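Local coordinates for protein Cel44C (Paenibacillus polymyxa, PDB 2YIH) that hydrolyses the beta-1,4-glucan backbone of xyloglucan and cellulose-type polysaccharides, as the family 44 glycoside hydrolase domain of a larger multidomain enzyme, at residues A[320-323]-A[328-331]; A[326-329]-A[334-337]. The protein carries 8 engineered substitutions. All coordinates share one frame; numbering follows the deposited sequence.

Contact 1 of 2, residues A[320-323]-A[328-331]; sequences TYKE and AQWF. Engineered in segment 328-331: F331 (natural residue Asn). With BGC (beta-D-glucopyranose), chain B.
The methyl of A328 meets the backbone and side chain of E323: CB of A328 lies 3.2 Å from the carbonyl O of E323 and 3.8 Å from its CG. K322 adds aliphatic contact, its CG 4.0 Å from that methyl; separately, its CE touches the carbonyl O of A328 at a van der Waals distance of 3.4 Å. With CG anti to the backbone N (chi1 -168°), the lysine runs extended to CE and bends only at its last torsion. The carboxylate of E323 is held by the hydroxyls of S325 and T315. Polar contact with the helix goes through solvent, since NZ of K322 stays 3.9 Å from OE1 of Q329; one water bridges the two, and a second accepts a weak bond from NZ and donates to the carbonyl O of Q329. Loop 320-323 lies against the short helix 326-331, part of the TIM-barrel domain of this xyloglucanase. A bound glucose is met mainly by W330: CG of Q329 lies over one indole face and C5 of the sugar over the other, both offset toward the rim, with C5 3.5 Å from CE2 in a CH-pi stack. The engineered F331 meets O3 of this glucose obliquely, 3.7 Å from CZ.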
loop_
_atom_site.group_PDB
_atom_site.type_symbol
_atom_site.label_atom_id
_atom_site.label_comp_id
_atom_site.label_asym_id
_atom_site.label_seq_id
_atom_site.Cartn_x
_atom_site.Cartn_y
_atom_site.Cartn_z
ATOM N N THR A 320 1.684 22.658 6.327
ATOM C CA THR A 320 2.683 23.445 7.036
ATOM C C THR A 320 4.016 22.736 7.193
ATOM O O THR A 320 4.986 23.327 7.643
ATOM C CB THR A 320 2.189 23.916 8.426
ATOM O OG1 THR A 320 2.162 22.811 9.354
ATOM C CG2 THR A 320 0.806 24.521 8.317
ATOM N N TYR A 321 4.093 21.486 6.771
ATOM C CA TYR A 321 5.272 20.694 7.102
ATOM C C TYR A 321 6.225 20.574 5.924
ATOM O O TYR A 321 5.833 20.132 4.839
ATOM C CB TYR A 321 4.880 19.301 7.654
ATOM C CG TYR A 321 6.083 18.479 8.068
ATOM C CD1 TYR A 321 6.853 18.847 9.183
ATOM C CD2 TYR A 321 6.475 17.360 7.342
ATOM C CE1 TYR A 321 7.973 18.123 9.544
ATOM C CE2 TYR A 321 7.621 16.643 7.689
ATOM C CZ TYR A 321 8.350 17.019 8.806
ATOM O OH TYR A 321 9.484 16.336 9.168
ATOM N N LYS A 322 7.486 20.929 6.153
ATOM C CA LYS A 322 8.514 20.780 5.128
ATOM C C LYS A 322 9.597 19.849 5.631
ATOM O O LYS A 322 10.441 20.237 6.454
ATOM C CB LYS A 322 9.147 22.141 4.767
ATOM C CG LYS A 322 10.034 22.101 3.499
ATOM C CD LYS A 322 10.399 23.533 2.998
ATOM C CE LYS A 322 11.136 23.525 1.638
ATOM N NZ LYS A 322 12.619 23.239 1.789
ATOM N N GLU A 323 9.565 18.601 5.176
ATOM C CA GLU A 323 10.595 17.663 5.565
ATOM C C GLU A 323 11.973 18.020 4.969
ATOM O O GLU A 323 12.086 18.864 4.077
ATOM C CB GLU A 323 10.181 16.257 5.130
ATOM C CG GLU A 323 10.277 16.068 3.602
ATOM C CD GLU A 323 9.766 14.701 3.152
ATOM O OE1 GLU A 323 8.973 14.084 3.907
ATOM O OE2 GLU A 323 10.135 14.272 2.033
ATOM N N ALA A 328 11.052 17.850 -0.996
ATOM C CA ALA A 328 10.632 19.091 -0.335
ATOM C C ALA A 328 11.544 20.230 -0.806
ATOM O O ALA A 328 11.096 21.348 -1.010
ATOM C CB ALA A 328 10.697 18.935 1.172
ATOM N N GLN A 329 12.804 19.925 -1.072
ATOM C CA GLN A 329 13.726 20.967 -1.498
ATOM C C GLN A 329 13.347 21.553 -2.862
ATOM O O GLN A 329 13.310 22.780 -3.020
ATOM C CB GLN A 329 15.178 20.440 -1.500
ATOM C CG GLN A 329 16.174 21.435 -2.024
ATOM C CD GLN A 329 16.177 22.721 -1.202
ATOM O OE1 GLN A 329 16.056 22.689 0.023
ATOM N NE2 GLN A 329 16.372 23.857 -1.877
ATOM N N TRP A 330 13.057 20.694 -3.849
ATOM C CA TRP A 330 12.943 21.152 -5.216
ATOM C C TRP A 330 11.541 21.059 -5.776
ATOM O O TRP A 330 11.286 21.604 -6.843
ATOM C CB TRP A 330 13.936 20.406 -6.121
ATOM C CG TRP A 330 15.353 20.764 -5.823
ATOM C CD1 TRP A 330 16.287 19.977 -5.217
ATOM C CD2 TRP A 330 16.011 21.997 -6.150
ATOM N NE1 TRP A 330 17.491 20.656 -5.125
ATOM C CE2 TRP A 330 17.340 21.897 -5.688
ATOM C CE3 TRP A 330 15.600 23.180 -6.778
ATOM C CZ2 TRP A 330 18.273 22.939 -5.848
ATOM C CZ3 TRP A 330 16.528 24.218 -6.936
ATOM C CH2 TRP A 330 17.850 24.076 -6.488
ATOM N N PHE A 331 10.629 20.383 -5.058
ATOM C CA PHE A 331 9.296 20.087 -5.578
ATOM C C PHE A 331 8.225 20.244 -4.505
ATOM O O PHE A 331 7.232 19.528 -4.521
ATOM C CB PHE A 331 9.254 18.662 -6.195
ATOM C CG PHE A 331 10.230 18.477 -7.304
ATOM C CD1 PHE A 331 9.962 18.978 -8.575
ATOM C CD2 PHE A 331 11.478 17.922 -7.050
ATOM C CE1 PHE A 331 10.914 18.881 -9.585
ATOM C CE2 PHE A 331 12.438 17.837 -8.045
ATOM C CZ PHE A 331 12.145 18.292 -9.323
HETATM C C2 BGC B . 16.585 20.974 -10.545
HETATM C C3 BGC B . 16.439 19.781 -9.603
HETATM C C4 BGC B . 17.786 19.270 -9.098
HETATM C C5 BGC B . 18.587 20.454 -8.566
HETATM C C6 BGC B . 19.956 20.065 -8.027
HETATM C C1 BGC B . 17.495 22.028 -9.922
HETATM O O1 BGC B . 17.732 23.120 -10.821
HETATM O O2 BGC B . 15.296 21.535 -10.811
HETATM O O3 BGC B . 15.726 18.712 -10.234
HETATM O O4 BGC B . 17.553 18.380 -8.013
HETATM O O5 BGC B . 18.741 21.402 -9.615
HETATM O O6 BGC B . 20.734 19.588 -9.123
HETATM O O HOH W 1 12.778 24.779 -1.196
HETATM O O HOH W 2 15.376 24.501 1.793
#

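Contact 2 of 2, residues A[326-329]-A[334-337]; sequences WIAQ and FLPI. With BGC (beta-D-glucopyranose), chain C.
This is a small apolar contact of the barrel domain, in the excursion between barrel strands 280-285 and 353-359: L335, on the loop leading from helix 326-331 to helix 337-348, reaches back to the helix just left behind. Its methyl CD1 touches both A328, 3.7 Å from CA and 3.9 Å from CB, and I327, whose CG2 is 4.1 Å from CD1 and CD2 alike. With CG anti to the carbonyl carbon (chi1 -54°), the fork of the leucine is turned to the helix, and its side chain crosses that of I327 at about a right angle. No hydrogen bond joins the segments, which meet across the gap by apolar packing. The loop then turns through a cis peptide before P336, which occupies the N-cap position of helix 337-348.

The branches of I327 serve different neighbours. While CG2 faces the leucine, CG1 lies over the centre of the W326 indole, 3.6 Å above its plane, and thereby backs the ring from behind. On the opposite face rests a bound glucose, with C5 3.4 Å from NE1 and C1 4.0 Å from CZ2. A hydrogen bond from NE1 to the carboxylate of E288, another residue of the glycan pocket, further ties down the indole. A tryptophan facing the carbon-hydrogen side of a glucose is the CH-pi platform characteristic of sugar subsites in glycoside hydrolase clefts.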
loop_
_atom_site.group_PDB
_atom_site.type_symbol
_atom_site.label_atom_id
_atom_site.label_comp_id
_atom_site.label_asym_id
_atom_site.label_seq_id
_atom_site.Cartn_x
_atom_site.Cartn_y
_atom_site.Cartn_z
ATOM N N TRP A 326 15.099 15.889 -0.942
ATOM C CA TRP A 326 15.219 16.526 -2.268
ATOM C C TRP A 326 13.845 16.826 -2.851
ATOM O O TRP A 326 13.690 17.773 -3.597
ATOM C CB TRP A 326 16.007 15.626 -3.212
ATOM C CG TRP A 326 15.291 14.347 -3.666
ATOM C CD1 TRP A 326 15.426 13.077 -3.128
ATOM C CD2 TRP A 326 14.456 14.199 -4.812
ATOM N NE1 TRP A 326 14.704 12.166 -3.870
ATOM C CE2 TRP A 326 14.069 12.831 -4.884
ATOM C CE3 TRP A 326 13.942 15.092 -5.760
ATOM C CZ2 TRP A 326 13.256 12.338 -5.907
ATOM C CZ3 TRP A 326 13.133 14.591 -6.773
ATOM C CH2 TRP A 326 12.816 13.221 -6.848
ATOM N N ILE A 327 12.823 16.065 -2.454
ATOM C CA ILE A 327 11.470 16.360 -2.902
ATOM C C ILE A 327 10.921 17.674 -2.313
ATOM O O ILE A 327 10.374 18.500 -3.056
ATOM C CB ILE A 327 10.494 15.213 -2.583
ATOM C CG1 ILE A 327 10.934 13.926 -3.290
ATOM C CG2 ILE A 327 9.079 15.518 -3.107
ATOM C CD1 ILE A 327 10.326 12.674 -2.614
ATOM N N ALA A 328 11.052 17.850 -0.996
ATOM C CA ALA A 328 10.632 19.091 -0.335
ATOM C C ALA A 328 11.544 20.230 -0.806
ATOM O O ALA A 328 11.096 21.348 -1.010
ATOM C CB ALA A 328 10.697 18.935 1.172
ATOM N N GLN A 329 12.804 19.925 -1.072
ATOM C CA GLN A 329 13.726 20.967 -1.498
ATOM C C GLN A 329 13.347 21.553 -2.862
ATOM O O GLN A 329 13.310 22.780 -3.020
ATOM C CB GLN A 329 15.178 20.440 -1.500
ATOM C CG GLN A 329 16.174 21.435 -2.024
ATOM C CD GLN A 329 16.177 22.721 -1.202
ATOM O OE1 GLN A 329 16.056 22.689 0.023
ATOM N NE2 GLN A 329 16.372 23.857 -1.877
ATOM N N PHE A 334 4.337 20.067 -4.866
ATOM C CA PHE A 334 3.641 18.782 -4.945
ATOM C C PHE A 334 3.387 18.158 -3.581
ATOM O O PHE A 334 2.857 17.038 -3.496
ATOM C CB PHE A 334 4.418 17.826 -5.842
ATOM C CG PHE A 334 4.484 18.274 -7.285
ATOM C CD1 PHE A 334 3.444 17.985 -8.164
ATOM C CD2 PHE A 334 5.563 19.026 -7.739
ATOM C CE1 PHE A 334 3.505 18.369 -9.490
ATOM C CE2 PHE A 334 5.613 19.462 -9.044
ATOM C CZ PHE A 334 4.598 19.113 -9.935
ATOM N N LEU A 335 3.715 18.895 -2.508
ATOM C CA LEU A 335 3.469 18.432 -1.144
ATOM C C LEU A 335 2.464 19.346 -0.447
ATOM O O LEU A 335 2.414 20.548 -0.720
ATOM C CB LEU A 335 4.791 18.402 -0.343
ATOM C CG LEU A 335 5.919 17.589 -0.998
ATOM C CD1 LEU A 335 7.211 17.665 -0.128
ATOM C CD2 LEU A 335 5.496 16.116 -1.237
ATOM N N PRO A 336 1.666 18.795 0.475
ATOM C CA PRO A 336 1.624 17.394 0.893
ATOM C C PRO A 336 1.097 16.474 -0.177
ATOM O O PRO A 336 0.289 16.875 -1.017
ATOM C CB PRO A 336 0.671 17.399 2.092
ATOM C CG PRO A 336 -0.185 18.665 1.896
ATOM C CD PRO A 336 0.717 19.647 1.211
ATOM N N ILE A 337 1.538 15.222 -0.138
ATOM C CA ILE A 337 1.365 14.379 -1.297
ATOM C C ILE A 337 -0.034 13.829 -1.497
ATOM O O ILE A 337 -0.487 13.697 -2.640
ATOM C CB ILE A 337 2.470 13.291 -1.414
ATOM C CG1 ILE A 337 2.422 12.637 -2.803
ATOM C CG2 ILE A 337 2.360 12.256 -0.286
ATOM C CD1 ILE A 337 2.964 13.552 -3.935
HETATM C C2 BGC C . 16.644 10.617 -8.910
HETATM C C3 BGC C . 15.962 9.451 -8.217
HETATM C C4 BGC C . 16.585 9.254 -6.832
HETATM C C5 BGC C . 16.711 10.554 -6.054
HETATM C C6 BGC C . 17.529 10.352 -4.779
HETATM C C1 BGC C . 16.587 11.856 -8.021
HETATM O O2 BGC C . 16.010 10.835 -10.160
HETATM O O3 BGC C . 16.164 8.243 -8.953
HETATM O O4 BGC C . 15.736 8.404 -6.089
HETATM O O5 BGC C . 17.335 11.553 -6.850
HETATM O O6 BGC C . 18.794 9.788 -5.157
#

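Contacts 1 and 2, with centres about 5 Å apart, use overlapping stretches of the short helix 326-331, sharing A328 and Q329. A328 is common to both: the loop before the helix and the loop after it each touch this residue. The tryptophans of the two contacts, W330 and W326, each stack on a different glucose, so this one short helix presents platforms to two bound glucoses, in separate glycan chains. The engineered F331 packs on W326, its CE2 3.6 Å from CZ3 of the indole. Both tryptophans and F331 belong to the glycan pocket, while the loop residues meet the helix away from the sugars.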